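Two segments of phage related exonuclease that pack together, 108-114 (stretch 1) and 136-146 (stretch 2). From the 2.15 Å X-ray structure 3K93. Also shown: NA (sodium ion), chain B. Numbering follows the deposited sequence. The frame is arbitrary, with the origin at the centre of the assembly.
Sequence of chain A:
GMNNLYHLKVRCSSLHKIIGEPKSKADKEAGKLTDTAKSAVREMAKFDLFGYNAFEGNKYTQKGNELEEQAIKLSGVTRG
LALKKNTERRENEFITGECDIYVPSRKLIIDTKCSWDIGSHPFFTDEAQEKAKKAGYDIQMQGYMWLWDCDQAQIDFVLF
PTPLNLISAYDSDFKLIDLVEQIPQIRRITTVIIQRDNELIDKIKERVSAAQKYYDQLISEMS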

ATOM      1  N   LEU A 108     -16.711 -34.232  -2.217  1.00 16.73           N
ATOM      2  CA  LEU A 108     -16.257 -33.123  -1.379  1.00 16.07           C
ATOM      3  C   LEU A 108     -14.769 -32.907  -1.528  1.00 15.34           C
ATOM      4  O   LEU A 108     -14.010 -33.886  -1.454  1.00 15.47           O
ATOM      5  CB  LEU A 108     -16.555 -33.419   0.099  1.00 15.83           C
ATOM      6  CG  LEU A 108     -15.984 -32.511   1.200  1.00 15.72           C
ATOM      7  CD1 LEU A 108     -16.572 -31.128   1.089  1.00 13.70           C
ATOM      8  CD2 LEU A 108     -16.294 -33.144   2.585  1.00 15.51           C
ATOM      9  N   ILE A 109     -14.371 -31.631  -1.693  1.00 14.10           N
ATOM     10  CA  ILE A 109     -12.983 -31.204  -1.555  1.00 13.65           C
ATOM     11  C   ILE A 109     -12.826 -30.476  -0.221  1.00 14.24           C
ATOM     12  O   ILE A 109     -13.657 -29.660   0.147  1.00 13.53           O
ATOM     13  CB  ILE A 109     -12.582 -30.225  -2.681  1.00 13.57           C
ATOM     14  CG1 ILE A 109     -12.658 -30.902  -4.042  1.00 12.56           C
ATOM     15  CG2 ILE A 109     -11.172 -29.645  -2.457  1.00 12.47           C
ATOM     16  CD1 ILE A 109     -11.533 -31.938  -4.266  1.00 13.17           C
ATOM     17  N   ILE A 110     -11.745 -30.761   0.492  1.00 14.56           N
ATOM     18  CA  ILE A 110     -11.370 -29.959   1.635  1.00 14.64           C
ATOM     19  C   ILE A 110     -10.047 -29.335   1.358  1.00 15.26           C
ATOM     20  O   ILE A 110      -9.186 -29.979   0.777  1.00 16.03           O
ATOM     21  CB  ILE A 110     -11.293 -30.771   2.924  1.00 14.38           C
ATOM     22  CG1 ILE A 110     -12.658 -31.359   3.256  1.00 13.88           C
ATOM     23  CG2 ILE A 110     -10.866 -29.862   4.093  1.00 12.37           C
ATOM     24  CD1 ILE A 110     -12.594 -32.576   4.229  1.00 15.92           C
ATOM     25  N   ASP A 111      -9.903 -28.080   1.754  1.00 15.67           N
ATOM     26  CA  ASP A 111      -8.662 -27.351   1.664  1.00 16.99           C
ATOM     27  C   ASP A 111      -8.316 -26.722   3.038  1.00 16.77           C
ATOM     28  O   ASP A 111      -9.158 -26.065   3.666  1.00 17.69           O
ATOM     29  CB  ASP A 111      -8.766 -26.244   0.605  1.00 17.26           C
ATOM     30  CG  ASP A 111      -7.394 -25.797   0.103  1.00 20.11           C
ATOM     31  OD1 ASP A 111      -6.736 -24.997   0.811  1.00 23.40           O
ATOM     32  OD2 ASP A 111      -6.927 -26.277  -0.969  1.00 20.86           O
ATOM     33  N   THR A 112      -7.085 -26.930   3.489  1.00 15.60           N
ATOM     34  CA  THR A 112      -6.620 -26.390   4.739  1.00 14.98           C
ATOM     35  C   THR A 112      -5.822 -25.091   4.486  1.00 15.73           C
ATOM     36  O   THR A 112      -4.952 -25.049   3.611  1.00 16.42           O
ATOM     37  CB  THR A 112      -5.708 -27.393   5.458  1.00 14.75           C
ATOM     38  OG1 THR A 112      -4.597 -27.718   4.613  1.00 15.29           O
ATOM     39  CG2 THR A 112      -6.460 -28.661   5.853  1.00 13.00           C
ATOM     40  N   LYS A 113      -6.121 -24.045   5.246  1.00 15.28           N
ATOM     41  CA  LYS A 113      -5.392 -22.794   5.190  1.00 15.20           C
ATOM     42  C   LYS A 113      -4.842 -22.529   6.599  1.00 14.80           C
ATOM     43  O   LYS A 113      -5.606 -22.264   7.526  1.00 12.74           O
ATOM     44  CB  LYS A 113      -6.334 -21.658   4.776  1.00 15.63           C
ATOM     45  CG  LYS A 113      -7.149 -21.963   3.483  1.00 16.76           C
ATOM     46  CD  LYS A 113      -6.270 -21.974   2.258  1.00 15.31           C
ATOM     47  CE  LYS A 113      -7.124 -22.108   1.006  1.00 16.73           C
ATOM     48  NZ  LYS A 113      -6.307 -22.329  -0.196  1.00 13.65           N
ATOM     49  N   CYS A 114      -3.511 -22.603   6.733  1.00 14.55           N
ATOM     50  CA  CYS A 114      -2.834 -22.465   8.026  1.00 14.62           C
ATOM     51  C   CYS A 114      -2.521 -21.016   8.284  1.00 13.15           C
ATOM     52  O   CYS A 114      -1.539 -20.513   7.799  1.00 12.71           O
ATOM     53  CB  CYS A 114      -1.526 -23.282   8.029  1.00 14.80           C
ATOM     54  SG  CYS A 114      -1.852 -25.049   8.080  1.00 18.24           S
ATOM     55  N   GLY A 136      -9.518 -15.075  -2.915  1.00 17.50           N
ATOM     56  CA  GLY A 136      -9.850 -15.872  -4.069  1.00 17.35           C
ATOM     57  C   GLY A 136     -10.006 -17.369  -3.843  1.00 17.00           C
ATOM     58  O   GLY A 136     -10.034 -18.141  -4.809  1.00 17.47           O
ATOM     59  N   TYR A 137     -10.112 -17.798  -2.591  1.00 16.16           N
ATOM     60  CA  TYR A 137     -10.224 -19.229  -2.315  1.00 15.26           C
ATOM     61  C   TYR A 137     -11.526 -19.795  -2.762  1.00 15.20           C
ATOM     62  O   TYR A 137     -11.597 -20.968  -3.078  1.00 14.49           O
ATOM     63  CB  TYR A 137     -10.047 -19.528  -0.859  1.00 15.42           C
ATOM     64  CG  TYR A 137      -8.746 -19.066  -0.256  1.00 15.35           C
ATOM     65  CD1 TYR A 137      -7.554 -19.077  -0.993  1.00 15.33           C
ATOM     66  CD2 TYR A 137      -8.690 -18.661   1.081  1.00 15.68           C
ATOM     67  CE1 TYR A 137      -6.358 -18.692  -0.416  1.00 17.24           C
ATOM     68  CE2 TYR A 137      -7.479 -18.238   1.660  1.00 14.91           C
ATOM     69  CZ  TYR A 137      -6.339 -18.270   0.913  1.00 17.00           C
ATOM     70  OH  TYR A 137      -5.151 -17.874   1.427  1.00 20.11           O
ATOM     71  N   ASP A 138     -12.581 -18.986  -2.786  1.00 15.20           N
ATOM     72  CA  ASP A 138     -13.842 -19.471  -3.347  1.00 15.28           C
ATOM     73  C   ASP A 138     -13.686 -19.950  -4.797  1.00 14.90           C
ATOM     74  O   ASP A 138     -14.138 -21.030  -5.148  1.00 15.22           O
ATOM     75  CB  ASP A 138     -14.979 -18.444  -3.207  1.00 15.64           C
ATOM     76  CG  ASP A 138     -14.590 -17.021  -3.629  1.00 18.00           C
ATOM     77  OD1 ASP A 138     -13.452 -16.756  -4.058  1.00 22.84           O
ATOM     78  OD2 ASP A 138     -15.453 -16.140  -3.529  1.00 21.48           O
ATOM     79  N   ILE A 139     -12.989 -19.171  -5.615  1.00 14.67           N
ATOM     80  CA  ILE A 139     -12.788 -19.503  -7.029  1.00 14.58           C
ATOM     81  C   ILE A 139     -11.828 -20.703  -7.146  1.00 13.52           C
ATOM     82  O   ILE A 139     -12.005 -21.589  -7.996  1.00 12.43           O
ATOM     83  CB  ILE A 139     -12.176 -18.317  -7.809  1.00 15.09           C
ATOM     84  CG1 ILE A 139     -13.002 -17.032  -7.619  1.00 18.56           C
ATOM     85  CG2 ILE A 139     -12.129 -18.632  -9.272  1.00 13.79           C
ATOM     86  CD1 ILE A 139     -14.495 -17.204  -8.059  1.00 21.97           C
ATOM     87  N   GLN A 140     -10.819 -20.721  -6.284  1.00 12.48           N
ATOM     88  CA  GLN A 140      -9.903 -21.856  -6.227  1.00 12.38           C
ATOM     89  C   GLN A 140     -10.679 -23.155  -6.002  1.00 12.32           C
ATOM     90  O   GLN A 140     -10.373 -24.180  -6.629  1.00 12.30           O
ATOM     91  CB  GLN A 140      -8.886 -21.655  -5.112  1.00 12.40           C
ATOM     92  CG  GLN A 140      -7.828 -22.744  -4.945  1.00 13.68           C
ATOM     93  CD  GLN A 140      -7.021 -22.621  -3.658  1.00 16.36           C
ATOM     94  OE1 GLN A 140      -7.415 -21.907  -2.738  1.00 17.85           O
ATOM     95  NE2 GLN A 140      -5.904 -23.362  -3.574  1.00 16.44           N
HETATM   96  N   MSE A 141     -11.666 -23.120  -5.096  1.00 11.64           N
HETATM   97  CA  MSE A 141     -12.432 -24.333  -4.783  1.00 11.50           C
HETATM   98  C   MSE A 141     -13.270 -24.727  -5.992  1.00 11.76           C
HETATM   99  O   MSE A 141     -13.490 -25.922  -6.203  1.00 11.06           O
HETATM  100  CB  MSE A 141     -13.372 -24.142  -3.562  1.00 11.18           C
HETATM  101  CG  MSE A 141     -12.752 -23.988  -2.176  1.00 10.20           C
HETATM  102 SE   MSE A 141     -11.453 -25.319  -1.812  0.75 11.77          SE
HETATM  103  CE  MSE A 141      -9.964 -24.210  -2.163  1.00 12.36           C
ATOM    104  N   GLN A 142     -13.762 -23.740  -6.767  1.00 11.36           N
ATOM    105  CA  GLN A 142     -14.576 -24.062  -7.940  1.00 12.30           C
ATOM    106  C   GLN A 142     -13.719 -24.792  -8.961  1.00 12.30           C
ATOM    107  O   GLN A 142     -14.192 -25.715  -9.610  1.00 12.61           O
ATOM    108  CB  GLN A 142     -15.200 -22.841  -8.583  1.00 11.58           C
ATOM    109  CG  GLN A 142     -16.152 -22.103  -7.702  1.00 13.31           C
ATOM    110  CD  GLN A 142     -17.473 -22.810  -7.481  1.00 14.02           C
ATOM    111  OE1 GLN A 142     -17.795 -23.817  -8.134  1.00 14.84           O
ATOM    112  NE2 GLN A 142     -18.261 -22.265  -6.573  1.00 11.30           N
ATOM    113  N   GLY A 143     -12.459 -24.388  -9.059  1.00 12.51           N
ATOM    114  CA  GLY A 143     -11.497 -25.036  -9.925  1.00 12.56           C
ATOM    115  C   GLY A 143     -11.219 -26.458  -9.485  1.00 13.11           C
ATOM    116  O   GLY A 143     -11.185 -27.356 -10.332  1.00 12.76           O
ATOM    117  N   TYR A 144     -11.054 -26.697  -8.171  1.00 12.64           N
ATOM    118  CA  TYR A 144     -10.878 -28.084  -7.724  1.00 12.37           C
ATOM    119  C   TYR A 144     -12.141 -28.925  -7.914  1.00 12.61           C
ATOM    120  O   TYR A 144     -12.059 -30.120  -8.232  1.00 13.34           O
ATOM    121  CB  TYR A 144     -10.464 -28.156  -6.256  1.00 12.32           C
ATOM    122  CG  TYR A 144      -9.106 -27.556  -5.893  1.00 11.74           C
ATOM    123  CD1 TYR A 144      -8.027 -27.658  -6.741  1.00 12.85           C
ATOM    124  CD2 TYR A 144      -8.899 -26.959  -4.652  1.00 14.03           C
ATOM    125  CE1 TYR A 144      -6.796 -27.153  -6.419  1.00 12.69           C
ATOM    126  CE2 TYR A 144      -7.645 -26.429  -4.310  1.00 14.92           C
ATOM    127  CZ  TYR A 144      -6.596 -26.543  -5.208  1.00 14.81           C
ATOM    128  OH  TYR A 144      -5.343 -26.037  -4.932  1.00 14.73           O
HETATM  129  N   MSE A 145     -13.311 -28.347  -7.668  1.00 12.37           N
HETATM  130  CA  MSE A 145     -14.549 -29.101  -7.817  1.00 12.06           C
HETATM  131  C   MSE A 145     -14.741 -29.506  -9.286  1.00 12.29           C
HETATM  132  O   MSE A 145     -15.280 -30.573  -9.591  1.00 12.25           O
HETATM  133  CB  MSE A 145     -15.758 -28.310  -7.309  1.00 11.48           C
HETATM  134  CG  MSE A 145     -15.852 -28.262  -5.811  1.00 11.29           C
HETATM  135 SE   MSE A 145     -17.463 -27.428  -5.159  0.75  9.26          SE
HETATM  136  CE  MSE A 145     -16.959 -25.532  -5.162  1.00  9.68           C
ATOM    137  N   TRP A 146     -14.293 -28.646 -10.188  1.00 13.03           N
ATOM    138  CA  TRP A 146     -14.351 -28.917 -11.623  1.00 13.40           C
ATOM    139  C   TRP A 146     -13.428 -30.088 -11.963  1.00 13.91           C
ATOM    140  O   TRP A 146     -13.863 -31.046 -12.546  1.00 13.61           O
ATOM    141  CB  TRP A 146     -13.927 -27.684 -12.398  1.00 13.17           C
ATOM    142  CG  TRP A 146     -14.098 -27.793 -13.816  1.00 13.31           C
ATOM    143  CD1 TRP A 146     -14.855 -28.721 -14.507  1.00 14.14           C
ATOM    144  CD2 TRP A 146     -13.542 -26.933 -14.786  1.00 12.91           C
ATOM    145  NE1 TRP A 146     -14.784 -28.478 -15.841  1.00 13.46           N
ATOM    146  CE2 TRP A 146     -13.981 -27.387 -16.045  1.00 14.32           C
ATOM    147  CE3 TRP A 146     -12.704 -25.817 -14.718  1.00 14.14           C
ATOM    148  CZ2 TRP A 146     -13.626 -26.757 -17.215  1.00 16.68           C
ATOM    149  CZ3 TRP A 146     -12.359 -25.194 -15.864  1.00 14.35           C
ATOM    150  CH2 TRP A 146     -12.806 -25.660 -17.109  1.00 15.79           C
TER
HETATM  151 NA    NA B 223      -4.299 -25.536   1.346  1.00 34.38          NA
HETATM  152  O   HOH W   1      -4.387 -25.196  -1.263  1.00 34.61           O
HETATM  153  O   HOH W   2      -2.235 -27.062   1.996  1.00 34.50           O
HETATM  154  O   HOH W   3      -3.159 -23.514   1.261  1.00 22.96           O

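Because the side chains of a strand alternate, a helix packed on one side of it meets every other residue. The packing of helix 137–146 against strand 108–114 is a compact example. I109, D111 and K113 direct their CA-to-CB bonds toward the helix, while L108, I110, T112 and C114 make no contact with it. The axes approach to 8.9 Å, and their N-to-C directions differ by 139°, so that progress along the helix runs broadly backwards along the strand: its first turn meets K113, and M141, Y144 and M145 farther along meet I109. The chemistry changes along the way, from charged and polar to apolar.

G136 precedes the helix as its N-cap residue and touches nothing in the strand. Its positive phi of 78° is a conformation that favours glycine, and G136 O accepts from Q140 N at 3.1 Å, which starts the helical hydrogen bonding.

Y137 makes the first contact. K113 lies over one face of its ring: K113 CE sits 3.5 Å from the centroid of the Y137 ring, only 7° off the normal, in a CH–π contact, and K113 NZ is 3.9 Å from the same centroid, 26° off the normal, in a cation–π interaction. The lysine thus uses both the end of its aliphatic chain and its charge against a single aromatic face. D138 and I139 fall on a part of the helix out of reach of the strand.

One turn on from Y137, Q140 supplies the one direct hydrogen bond between the stretches, from K113 NZ to Q140 OE1 at 2.8 Å. The same ammonium group forms a salt bridge within the strand, 2.9 Å from K113 NZ to D111 OD1, although its hydrogen bond is weak. The other end of the amide is also engaged: Q140 NE2 donates to Y144 OH at 3.1 Å, linking successive turns of the helix. Q140 NE2 and D111 OD2 are 4.0 Å apart, and water 1 spans them, donating to D111 OD2 at 2.8 Å and accepting a weak bond from Q140 NE2 at 3.3 Å. This water also binds the sodium ion, as does D111 OD1, at 2.5 Å from NA, so the polar part of the contact adjoins the metal site.

Selenomethionine M141 begins the apolar part. Its CA-to-CB bond points sideways, but the end of the side chain comes nearer the strand, bringing M141 CE to 3.6 Å from D111 CB and M141 SE to 4.4 Å from I109 CG2. Q142 and G143 again lie out of reach.

Y144 meets both kinds of neighbour. D111 OD2 approaches the edge of its ring, 3.4 Å from Y144 CE2, while I109 CG2 packs 4.1 Å from Y144 CB. At M145, another selenomethionine, the backbones come nearest, with I109 CA and M145 CA 6.8 Å apart. W146 lies beyond the contact.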